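Local coordinates for cell wall surface anchor family protein (Streptococcus agalactiae, PDB 3PHS) that serves as the minor pilin GBS52 of a cell-wall-linked pilus and mediates adhesion to lung epithelial cells through an IgG-like domain, at residues L46-L52 / I99-V105; N113-F117 / P129-W133; T135-L141 / H193-L199; L153-E159 / K184-S190. The contacts are given in a common frame with arbitrary orientation. Where two conformers were deposited one is given. Residues are numbered along the deposited sequence.

Contact 1 (L46-L52 / I99-V105)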
# COMPACT_ATOMS: atom_id res chain seq x y z
N LEU A 46 -7.54 -4.46 -11.87
CA LEU A 46 -8.71 -3.65 -12.17
C LEU A 46 -8.34 -2.18 -12.31
O LEU A 46 -7.87 -1.57 -11.34
CB LEU A 46 -9.78 -3.84 -11.09
CG LEU A 46 -11.08 -3.05 -11.19
CD1 LEU A 46 -11.68 -3.14 -12.60
CD2 LEU A 46 -12.04 -3.60 -10.15
N TYR A 47 -8.55 -1.64 -13.51
CA TYR A 47 -8.40 -0.20 -13.77
C TYR A 47 -9.77 0.47 -13.90
O TYR A 47 -10.70 -0.09 -14.50
CB TYR A 47 -7.55 0.04 -15.04
CG TYR A 47 -6.07 -0.05 -14.74
CD1 TYR A 47 -5.39 -1.26 -14.84
CD2 TYR A 47 -5.37 1.07 -14.29
CE1 TYR A 47 -4.03 -1.34 -14.53
CE2 TYR A 47 -4.01 0.99 -13.95
CZ TYR A 47 -3.35 -0.22 -14.09
OH TYR A 47 -2.01 -0.29 -13.77
N GLN A 48 -9.89 1.64 -13.31
CA GLN A 48 -11.07 2.46 -13.50
C GLN A 48 -10.67 3.80 -14.09
O GLN A 48 -9.66 4.37 -13.69
CB GLN A 48 -11.82 2.65 -12.19
CG GLN A 48 -12.33 1.33 -11.71
CD GLN A 48 -13.10 1.40 -10.43
OE1 GLN A 48 -13.81 0.44 -10.08
NE2 GLN A 48 -12.97 2.51 -9.70
N LEU A 49 -11.50 4.29 -15.01
CA LEU A 49 -11.28 5.57 -15.65
C LEU A 49 -12.49 6.47 -15.39
O LEU A 49 -13.62 6.08 -15.71
CB LEU A 49 -11.01 5.38 -17.16
CG LEU A 49 -9.58 5.11 -17.66
CD1 LEU A 49 -8.74 6.35 -17.61
CD2 LEU A 49 -8.85 3.97 -16.95
N TYR A 50 -12.25 7.64 -14.81
CA TYR A 50 -13.29 8.60 -14.43
C TYR A 50 -13.26 9.77 -15.41
O TYR A 50 -12.26 10.47 -15.52
CB TYR A 50 -13.09 9.05 -12.99
CG TYR A 50 -13.37 7.92 -12.03
CD1 TYR A 50 -12.41 6.94 -11.76
CD2 TYR A 50 -14.64 7.79 -11.46
CE1 TYR A 50 -12.69 5.88 -10.90
CE2 TYR A 50 -14.93 6.72 -10.60
CZ TYR A 50 -13.95 5.79 -10.32
OH TYR A 50 -14.27 4.75 -9.49
N GLN A 51 -14.35 9.91 -16.16
CA GLN A 51 -14.47 11.00 -17.13
C GLN A 51 -14.73 12.32 -16.38
O GLN A 51 -15.75 12.46 -15.71
CB GLN A 51 -15.66 10.69 -18.03
CG GLN A 51 -15.79 11.50 -19.29
CD GLN A 51 -17.00 10.97 -20.05
OE1 GLN A 51 -16.86 10.15 -20.96
NE2 GLN A 51 -18.17 11.33 -19.61
N LEU A 52 -13.81 13.28 -16.51
CA LEU A 52 -13.96 14.56 -15.80
C LEU A 52 -15.15 15.37 -16.32
O LEU A 52 -15.45 15.34 -17.51
CB LEU A 52 -12.68 15.41 -15.90
CG LEU A 52 -11.64 15.20 -14.81
CD1 LEU A 52 -11.12 13.75 -14.81
CD2 LEU A 52 -10.50 16.19 -14.97
N ILE A 99 -11.19 14.25 -20.80
CA ILE A 99 -10.08 14.09 -19.86
C ILE A 99 -10.50 13.03 -18.86
O ILE A 99 -11.60 13.09 -18.34
CB ILE A 99 -9.73 15.42 -19.08
CG1 ILE A 99 -9.45 16.61 -20.04
CG2 ILE A 99 -8.55 15.21 -18.11
CD1 ILE A 99 -8.53 16.30 -21.14
N TYR A 100 -9.63 12.05 -18.62
CA TYR A 100 -9.94 10.94 -17.74
C TYR A 100 -8.88 10.80 -16.66
O TYR A 100 -7.69 10.93 -16.92
CB TYR A 100 -9.99 9.62 -18.50
CG TYR A 100 -11.12 9.56 -19.50
CD1 TYR A 100 -11.01 10.20 -20.75
CD2 TYR A 100 -12.31 8.89 -19.19
CE1 TYR A 100 -12.08 10.16 -21.68
CE2 TYR A 100 -13.38 8.85 -20.10
CZ TYR A 100 -13.25 9.49 -21.33
OH TYR A 100 -14.32 9.45 -22.22
N TYR A 101 -9.35 10.52 -15.45
CA TYR A 101 -8.49 10.16 -14.34
C TYR A 101 -8.57 8.66 -14.20
O TYR A 101 -9.65 8.11 -14.02
CB TYR A 101 -9.00 10.82 -13.07
CG TYR A 101 -8.27 10.45 -11.80
CD1 TYR A 101 -6.99 10.97 -11.54
CD2 TYR A 101 -8.85 9.60 -10.86
CE1 TYR A 101 -6.33 10.64 -10.36
CE2 TYR A 101 -8.19 9.26 -9.68
CZ TYR A 101 -6.94 9.80 -9.44
OH TYR A 101 -6.29 9.48 -8.27
N GLY A 102 -7.41 8.02 -14.25
CA GLY A 102 -7.31 6.56 -14.16
C GLY A 102 -6.53 6.12 -12.93
O GLY A 102 -5.57 6.76 -12.54
N LEU A 103 -6.96 5.01 -12.34
CA LEU A 103 -6.25 4.44 -11.19
C LEU A 103 -6.48 2.94 -11.17
O LEU A 103 -7.43 2.46 -11.78
CB LEU A 103 -6.77 5.06 -9.87
CG LEU A 103 -8.08 4.57 -9.27
CD1 LEU A 103 -8.26 5.13 -7.88
CD2 LEU A 103 -9.25 4.99 -10.14
N ALA A 104 -5.61 2.21 -10.49
CA ALA A 104 -5.88 0.81 -10.21
C ALA A 104 -6.59 0.70 -8.86
O ALA A 104 -6.26 1.42 -7.90
CB ALA A 104 -4.59 -0.01 -10.19
N VAL A 105 -7.54 -0.22 -8.80
CA VAL A 105 -8.33 -0.48 -7.59
C VAL A 105 -8.06 -1.88 -7.04
O VAL A 105 -7.96 -2.86 -7.80
CB VAL A 105 -9.86 -0.30 -7.85
CG1 VAL A 105 -10.70 -0.62 -6.60
CG2 VAL A 105 -10.15 1.12 -8.31
O HOH W 1 -7.04 -5.00 -9.11
O HOH W 2 -13.83 15.01 -19.99
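Strands 46-52 and 99-105 run antiparallel (156°) in the middle of a four-stranded sheet of the N-terminal half. Backbone hydrogen bonds hold the register, Gln48 N to Leu103 O (3.0 Å) and Tyr50 N to Tyr101 O (2.8 Å) among them. On one face, Tyr47 (chi1 m) lays its ring against Ala104, whose CB sits 4.2 Å from the ring centroid in a CH-pi contact, while Tyr47 OH bonds to His19. Leu49, m at both chi angles, folds over Gly102, with CD1 3.7 Å from Gly102 CA; a CB there would crowd this methyl. Tyr100 is also m and Gln51 is t, so Tyr100 OH comes 2.9 Å from Gln51 OE1, though these groups bond to Pro96 O and Gln78 NE2. On the other face, Leu103 (chi1 p, chi2 t) brings CD2 to 3.6 Å from Tyr50 CE1, at the ring edge; Tyr101 (chi1 t) lies here too, its OH bonded to Asn65 OD1. Tyr47, Tyr100 and Tyr101 thus combine apolar packing with hydroxyls satisfied by neighbouring parts of the fold.

Contact 2 (N113-F117 / P129-W133)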
# COMPACT_ATOMS: atom_id res chain seq x y z
N ASN A 113 0.14 1.31 -5.03
CA ASN A 113 1.36 0.89 -5.74
C ASN A 113 1.32 1.19 -7.25
O ASN A 113 2.30 0.97 -7.96
CB ASN A 113 1.65 -0.58 -5.44
CG ASN A 113 1.91 -0.81 -3.96
OD1 ASN A 113 2.72 -0.11 -3.35
ND2 ASN A 113 1.18 -1.74 -3.36
N VAL A 114 0.18 1.71 -7.70
CA VAL A 114 0.04 2.20 -9.05
C VAL A 114 -0.23 3.71 -8.97
O VAL A 114 -1.18 4.14 -8.33
CB VAL A 114 -1.14 1.49 -9.77
CG1 VAL A 114 -1.27 2.00 -11.23
CG2 VAL A 114 -0.91 -0.03 -9.75
N SER A 115 0.62 4.50 -9.63
CA SER A 115 0.43 5.93 -9.65
C SER A 115 -0.77 6.24 -10.54
O SER A 115 -0.81 5.82 -11.70
CB SER A 115 1.68 6.64 -10.17
OG SER A 115 2.72 6.56 -9.20
N ALA A 116 -1.75 6.95 -9.98
CA ALA A 116 -2.90 7.40 -10.75
C ALA A 116 -2.45 8.46 -11.77
O ALA A 116 -1.40 9.11 -11.61
CB ALA A 116 -3.96 7.97 -9.83
N PHE A 117 -3.26 8.66 -12.81
CA PHE A 117 -2.82 9.51 -13.92
C PHE A 117 -4.01 10.22 -14.56
O PHE A 117 -5.16 9.79 -14.42
CB PHE A 117 -2.12 8.66 -15.00
CG PHE A 117 -2.88 7.44 -15.39
CD1 PHE A 117 -2.67 6.23 -14.73
CD2 PHE A 117 -3.87 7.51 -16.38
CE1 PHE A 117 -3.41 5.11 -15.06
CE2 PHE A 117 -4.60 6.39 -16.72
CZ PHE A 117 -4.38 5.19 -16.06
N PRO A 129 1.09 2.83 -16.72
CA PRO A 129 1.12 3.47 -15.40
C PRO A 129 2.44 3.15 -14.68
O PRO A 129 3.05 2.12 -14.97
CB PRO A 129 -0.07 2.85 -14.66
CG PRO A 129 -1.02 2.44 -15.77
CD PRO A 129 -0.09 1.94 -16.86
N LYS A 130 2.86 4.03 -13.78
CA LYS A 130 4.08 3.82 -12.99
C LYS A 130 3.73 2.88 -11.86
O LYS A 130 2.83 3.15 -11.07
CB LYS A 130 4.60 5.15 -12.44
CG LYS A 130 4.94 6.14 -13.56
CD LYS A 130 5.40 7.50 -13.02
CE LYS A 130 5.47 8.52 -14.16
NZ LYS A 130 5.50 9.92 -13.64
N ILE A 131 4.41 1.74 -11.83
CA ILE A 131 4.01 0.65 -10.96
C ILE A 131 5.18 0.28 -10.07
O ILE A 131 6.28 0.06 -10.55
CB ILE A 131 3.54 -0.57 -11.79
CG1 ILE A 131 2.20 -0.25 -12.49
CG2 ILE A 131 3.35 -1.83 -10.91
CD1 ILE A 131 2.04 -1.02 -13.79
N ILE A 132 4.93 0.22 -8.77
CA ILE A 132 5.96 -0.24 -7.85
C ILE A 132 5.58 -1.63 -7.34
O ILE A 132 4.40 -1.93 -7.11
CB ILE A 132 6.29 0.75 -6.69
CG1 ILE A 132 5.06 1.03 -5.82
CG2 ILE A 132 6.93 2.07 -7.24
CD1 ILE A 132 5.42 1.60 -4.43
N TRP A 133 6.60 -2.47 -7.17
CA TRP A 133 6.37 -3.88 -6.85
C TRP A 133 7.49 -4.53 -6.05
O TRP A 133 7.26 -5.54 -5.43
CB TRP A 133 6.14 -4.69 -8.14
CG TRP A 133 7.30 -4.60 -9.08
CD1 TRP A 133 7.47 -3.68 -10.08
CD2 TRP A 133 8.45 -5.45 -9.11
NE1 TRP A 133 8.67 -3.91 -10.73
CE2 TRP A 133 9.28 -4.99 -10.15
CE3 TRP A 133 8.86 -6.56 -8.35
CZ2 TRP A 133 10.51 -5.61 -10.46
CZ3 TRP A 133 10.09 -7.16 -8.66
CH2 TRP A 133 10.89 -6.69 -9.70
O HOH W 3 1.11 6.27 -13.59
O HOH W 4 3.93 4.10 -8.36
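Segments 113-117 and 129-133 run nearly antiparallel, their end-to-end directions 159° apart, and are joined by a single beta bridge between Val114 and Ile131 (CA-CA 4.7 Å). This short bridge, in the N-terminal half of a pilin built from Ig-like folds, ties strand 109-121 to the connection leading into the second half. Two nearly straight hydrogen bonds flank it: Ile132 N to Asn113 O at 2.9 Å and Ser115 N to Lys130 O at 3.0 Å. Beyond Ser115 the backbones are spanned by water, one molecule donating to Ser115 O (2.7 Å) and accepting from Lys130 N (2.8 Å). Pro129 turns its ring inward, its CB 3.7 Å from Val114 CG1, and Tyr47 and Ile17 pack on the same proline. Val114 CG2 meets Ile131 CG1 at 4.2 Å, while Ile132 CD1 lies 3.4 Å from Asn113 OD1. The exposed Lys130 side chain touches Arg27 and Pro30. At the buried end, Phe117 (chi1 p) brings CE1 to 3.7 Å from Pro129 CG.

Contact 3 (T135-L141 / H193-L199)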
# COMPACT_ATOMS: atom_id res chain seq x y z
N THR A 135 10.05 -5.73 -3.30
CA THR A 135 9.76 -5.91 -1.86
C THR A 135 10.99 -5.80 -0.96
O THR A 135 12.12 -5.94 -1.42
CB THR A 135 9.04 -7.24 -1.56
OG1 THR A 135 9.89 -8.36 -1.90
CG2 THR A 135 7.70 -7.32 -2.33
N GLY A 136 10.76 -5.53 0.31
CA GLY A 136 11.80 -5.72 1.33
C GLY A 136 11.12 -6.25 2.57
O GLY A 136 9.95 -6.60 2.54
N GLU A 137 11.84 -6.25 3.68
CA GLU A 137 11.41 -7.00 4.85
C GLU A 137 11.43 -6.13 6.11
O GLU A 137 12.18 -5.17 6.22
CB GLU A 137 12.31 -8.25 4.99
CG GLU A 137 12.53 -8.82 6.38
CD GLU A 137 13.65 -9.86 6.40
OE1 GLU A 137 13.60 -10.82 5.59
OE2 GLU A 137 14.59 -9.71 7.22
N LEU A 138 10.57 -6.49 7.05
CA LEU A 138 10.52 -5.87 8.36
C LEU A 138 11.05 -6.88 9.35
O LEU A 138 10.67 -8.05 9.30
CB LEU A 138 9.08 -5.55 8.72
CG LEU A 138 8.74 -5.20 10.17
CD1 LEU A 138 9.47 -3.91 10.56
CD2 LEU A 138 7.22 -5.05 10.31
N ASP A 139 11.93 -6.45 10.26
CA ASP A 139 12.27 -7.27 11.41
C ASP A 139 12.05 -6.48 12.70
O ASP A 139 12.84 -5.59 13.05
CB ASP A 139 13.71 -7.79 11.35
CG ASP A 139 13.98 -8.88 12.36
OD1 ASP A 139 13.19 -9.04 13.33
OD2 ASP A 139 14.99 -9.60 12.20
N LEU A 140 10.96 -6.81 13.38
CA LEU A 140 10.59 -6.17 14.63
C LEU A 140 11.12 -6.98 15.80
O LEU A 140 10.89 -8.19 15.88
CB LEU A 140 9.08 -6.03 14.74
CG LEU A 140 8.44 -5.60 16.07
CD1 LEU A 140 8.97 -4.24 16.54
CD2 LEU A 140 6.91 -5.58 15.95
N LEU A 141 11.82 -6.29 16.69
CA LEU A 141 12.17 -6.85 17.98
C LEU A 141 11.34 -6.12 19.04
O LEU A 141 11.35 -4.89 19.11
CB LEU A 141 13.67 -6.67 18.26
CG LEU A 141 14.10 -6.91 19.72
CD1 LEU A 141 13.86 -8.36 20.16
CD2 LEU A 141 15.55 -6.49 19.98
N HIS A 193 10.63 -11.58 18.25
CA HIS A 193 10.62 -11.11 16.85
C HIS A 193 9.32 -11.37 16.08
O HIS A 193 8.64 -12.37 16.30
CB HIS A 193 11.81 -11.70 16.07
CG HIS A 193 13.14 -11.11 16.43
ND1 HIS A 193 13.74 -10.13 15.68
CD2 HIS A 193 13.97 -11.36 17.47
CE1 HIS A 193 14.89 -9.79 16.24
NE2 HIS A 193 15.06 -10.53 17.32
N ILE A 194 8.98 -10.41 15.21
CA ILE A 194 8.04 -10.60 14.11
C ILE A 194 8.88 -10.25 12.88
O ILE A 194 9.41 -9.13 12.78
CB ILE A 194 6.82 -9.65 14.23
CG1 ILE A 194 5.93 -10.08 15.40
CG2 ILE A 194 6.00 -9.63 12.91
CD1 ILE A 194 4.83 -9.10 15.74
N ARG A 195 9.02 -11.20 11.95
CA ARG A 195 9.70 -10.93 10.68
C ARG A 195 8.72 -11.12 9.53
O ARG A 195 8.01 -12.13 9.48
CB ARG A 195 10.91 -11.84 10.47
CG ARG A 195 12.02 -11.65 11.49
CD ARG A 195 13.15 -12.66 11.28
NE ARG A 195 14.23 -12.48 12.27
CZ ARG A 195 14.25 -13.06 13.47
NH1 ARG A 195 13.25 -13.85 13.86
NH2 ARG A 195 15.28 -12.85 14.29
N ILE A 196 8.66 -10.15 8.64
CA ILE A 196 7.70 -10.20 7.52
C ILE A 196 8.48 -9.81 6.26
O ILE A 196 9.00 -8.73 6.20
CB ILE A 196 6.50 -9.23 7.71
CG1 ILE A 196 5.75 -9.49 9.04
CG2 ILE A 196 5.51 -9.37 6.54
CD1 ILE A 196 4.81 -8.33 9.45
N SER A 197 8.57 -10.70 5.28
CA SER A 197 9.21 -10.31 4.02
C SER A 197 8.12 -10.16 2.95
O SER A 197 6.95 -10.37 3.23
CB SER A 197 10.28 -11.32 3.60
OG SER A 197 9.69 -12.60 3.46
N GLY A 198 8.50 -9.75 1.75
CA GLY A 198 7.55 -9.64 0.65
C GLY A 198 6.63 -8.43 0.80
O GLY A 198 5.50 -8.45 0.31
N LEU A 199 7.10 -7.39 1.50
CA LEU A 199 6.35 -6.13 1.59
C LEU A 199 6.84 -5.18 0.51
O LEU A 199 8.02 -4.86 0.43
CB LEU A 199 6.51 -5.46 2.97
CG LEU A 199 5.86 -6.25 4.13
CD1 LEU A 199 6.46 -5.83 5.47
CD2 LEU A 199 4.35 -6.12 4.14
O HOH W 5 11.02 -8.95 0.66
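A beta bulge interrupts the pairing of strands 135-141 and 193-199: the register slips by one residue between Gly136 and Leu138. The strands are antiparallel neighbours (158°) in the prealbumin-like domain. Gly136 pairs with Leu199 (Gly136 N to Leu199 O 2.8 Å) and Leu138 with Ile196 (Leu138 N to Ile196 O 2.9 Å), so one residue, Glu137, faces two, Ser197 and Gly198. Gly198 has phi 74°, a conformation that favours glycine, and its N gives a hydrogen bond to a water shared with Thr135 OG1. Past the bulge, Leu138, Leu140, Ile194 and Ile196 turn to one face, with Leu140 CD2 4.1 Å from Ile194 CD1; Leu140 and Ile194 pack on Phe158, Ile196 on Leu160 and Leu138 on Ile226. The opposite face is mostly polar, though Leu141 CB lies over the His193 ring. There Asp139 is shared: Arg195 NE makes a salt bridge to Asp139 OD2 (3.0 Å) whose hydrogen bond is weak, and the shortest side-chain hydrogen bond runs from His193 ND1 to Asp139 OD1, 2.6 Å.

Contact 4 (L153-E159 / K184-S190)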
# COMPACT_ATOMS: atom_id res chain seq x y z
N LEU A 153 10.30 -9.99 24.42
CA LEU A 153 8.99 -10.31 24.92
C LEU A 153 8.25 -11.13 23.90
O LEU A 153 8.03 -10.67 22.77
CB LEU A 153 8.19 -9.06 25.19
CG LEU A 153 8.09 -8.47 26.58
CD1 LEU A 153 6.95 -7.50 26.50
CD2 LEU A 153 7.81 -9.56 27.63
N ALA A 154 7.83 -12.32 24.31
CA ALA A 154 7.07 -13.23 23.46
C ALA A 154 5.56 -13.04 23.57
O ALA A 154 5.04 -12.55 24.59
CB ALA A 154 7.47 -14.70 23.76
N GLY A 155 4.85 -13.41 22.51
CA GLY A 155 3.40 -13.40 22.55
C GLY A 155 2.70 -12.05 22.47
O GLY A 155 1.50 -11.98 22.73
N VAL A 156 3.44 -10.99 22.13
CA VAL A 156 2.87 -9.66 21.94
C VAL A 156 2.25 -9.57 20.54
O VAL A 156 2.88 -9.98 19.56
CB VAL A 156 3.94 -8.54 22.12
CG1 VAL A 156 3.34 -7.13 21.89
CG2 VAL A 156 4.58 -8.63 23.51
N VAL A 157 1.05 -9.01 20.47
CA VAL A 157 0.23 -9.03 19.25
C VAL A 157 0.24 -7.67 18.55
O VAL A 157 -0.03 -6.63 19.16
CB VAL A 157 -1.22 -9.50 19.57
CG1 VAL A 157 -2.14 -9.45 18.32
CG2 VAL A 157 -1.18 -10.90 20.19
N PHE A 158 0.56 -7.70 17.26
CA PHE A 158 0.54 -6.53 16.40
C PHE A 158 -0.31 -6.77 15.14
O PHE A 158 -0.55 -7.93 14.77
CB PHE A 158 1.96 -6.22 15.92
CG PHE A 158 2.84 -5.56 16.95
CD1 PHE A 158 3.61 -6.33 17.82
CD2 PHE A 158 2.96 -4.18 17.00
CE1 PHE A 158 4.46 -5.70 18.76
CE2 PHE A 158 3.80 -3.56 17.93
CZ PHE A 158 4.54 -4.33 18.80
N GLU A 159 -0.77 -5.68 14.54
CA GLU A 159 -1.27 -5.68 13.16
C GLU A 159 -0.41 -4.71 12.36
O GLU A 159 0.22 -3.83 12.93
CB GLU A 159 -2.74 -5.26 13.12
CG GLU A 159 -3.66 -6.32 13.73
CD GLU A 159 -5.08 -5.85 13.91
OE1 GLU A 159 -5.39 -4.66 13.68
OE2 GLU A 159 -5.90 -6.70 14.30
N LYS A 184 -4.27 -11.49 9.99
CA LYS A 184 -3.91 -10.12 10.37
C LYS A 184 -3.14 -10.07 11.71
O LYS A 184 -2.32 -9.17 11.94
CB LYS A 184 -5.14 -9.20 10.38
CG LYS A 184 -6.18 -9.51 11.43
CD LYS A 184 -7.18 -8.39 11.59
CE LYS A 184 -8.31 -8.84 12.51
NZ LYS A 184 -9.39 -7.84 12.60
N HIS A 185 -3.40 -11.07 12.56
CA HIS A 185 -2.74 -11.09 13.86
C HIS A 185 -1.30 -11.58 13.72
O HIS A 185 -0.99 -12.62 13.13
CB HIS A 185 -3.56 -11.85 14.91
CG HIS A 185 -4.55 -10.99 15.63
ND1 HIS A 185 -5.09 -11.32 16.86
CD2 HIS A 185 -5.11 -9.79 15.29
CE1 HIS A 185 -5.93 -10.38 17.24
NE2 HIS A 185 -5.96 -9.44 16.31
N LEU A 186 -0.40 -10.74 14.23
CA LEU A 186 1.03 -11.02 14.17
C LEU A 186 1.50 -11.11 15.61
O LEU A 186 1.17 -10.27 16.42
CB LEU A 186 1.77 -9.90 13.42
CG LEU A 186 1.21 -9.44 12.06
CD1 LEU A 186 1.77 -8.08 11.67
CD2 LEU A 186 1.50 -10.48 10.99
N GLU A 187 2.27 -12.14 15.92
CA GLU A 187 2.66 -12.39 17.31
C GLU A 187 4.16 -12.56 17.42
O GLU A 187 4.76 -13.30 16.64
CB GLU A 187 1.90 -13.61 17.85
CG GLU A 187 1.82 -13.63 19.35
CD GLU A 187 1.01 -14.79 19.90
OE1 GLU A 187 -0.18 -14.94 19.53
OE2 GLU A 187 1.57 -15.53 20.74
N THR A 188 4.78 -11.87 18.37
CA THR A 188 6.22 -11.98 18.57
C THR A 188 6.53 -13.40 19.03
O THR A 188 5.78 -13.98 19.82
CB THR A 188 6.77 -10.95 19.59
OG1 THR A 188 6.18 -11.19 20.88
CG2 THR A 188 6.45 -9.52 19.14
N ASP A 189 7.60 -13.95 18.49
CA ASP A 189 7.99 -15.32 18.79
C ASP A 189 8.74 -15.37 20.12
O ASP A 189 8.84 -14.36 20.81
CB ASP A 189 8.79 -15.94 17.62
CG ASP A 189 10.12 -15.23 17.36
OD1 ASP A 189 10.67 -14.56 18.26
OD2 ASP A 189 10.64 -15.37 16.22
N SER A 190 9.25 -16.55 20.49
CA SER A 190 9.96 -16.72 21.77
C SER A 190 11.20 -15.82 21.91
O SER A 190 11.65 -15.54 23.03
CB SER A 190 10.34 -18.20 21.97
OG SER A 190 11.32 -18.58 21.01
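Thr188 makes the shortest polar link here, its OG1 donating to Leu153 O at 2.7 Å and accepting from Val156 N at 3.0 Å; chi1 p places the hydroxyl between them. Its backbone is used too, with Gly155 N bonded to Thr188 O (2.9 Å) and Thr188 N to Val156 O (2.9 Å). The turn at Gly155, whose positive phi (75°) favours glycine, presents these groups to one threonine. Farther along, the segments become a regular antiparallel pair, Phe158 N to Leu186 O at 2.8 Å and Leu186 N to Phe158 O at 2.9 Å, forming an edge of a sheet in the prealbumin-like domain. Phe158 and Leu186 share an inner face and pack on Ile194 of strand 193-200. Outside, Val157 CG1 sits over the His185 ring, 3.9 Å from its centroid, a CH-pi contact. Glu159 OE2 is 4.0 Å from Lys184 NZ, beyond a salt bridge, while Glu159 OE1 bonds to Tyr161. One threonine therefore continues the strand pairing through a side-chain bridge to the loop 153-156, before strand 157-162 begins.

The four contacts follow the chain through two domains. Contacts 1 and 2 lie in the first, centres 13 Å apart, and meet directly: Gly102 N is 2.9 Å from Phe117 O, a probable hydrogen bond, and Tyr47 OH packs at 3.5 Å on Val114 CG1. Segments 129-133 and 135-141 adjoin in sequence, so the chain passes there from the first domain to the second; the centres of contacts 2 and 3 are 23 Å apart. Contact 4 is nested inside the loop closed by contact 3, and the two face each other across the second domain's interior, with Ile194 CD1 3.7 Å from Phe158 CD1 and Leu140 CD2 3.7 Å from Phe158 CE1. Contacts 1 and 4 are 39 Å apart between centres, consistent with an elongated pilin.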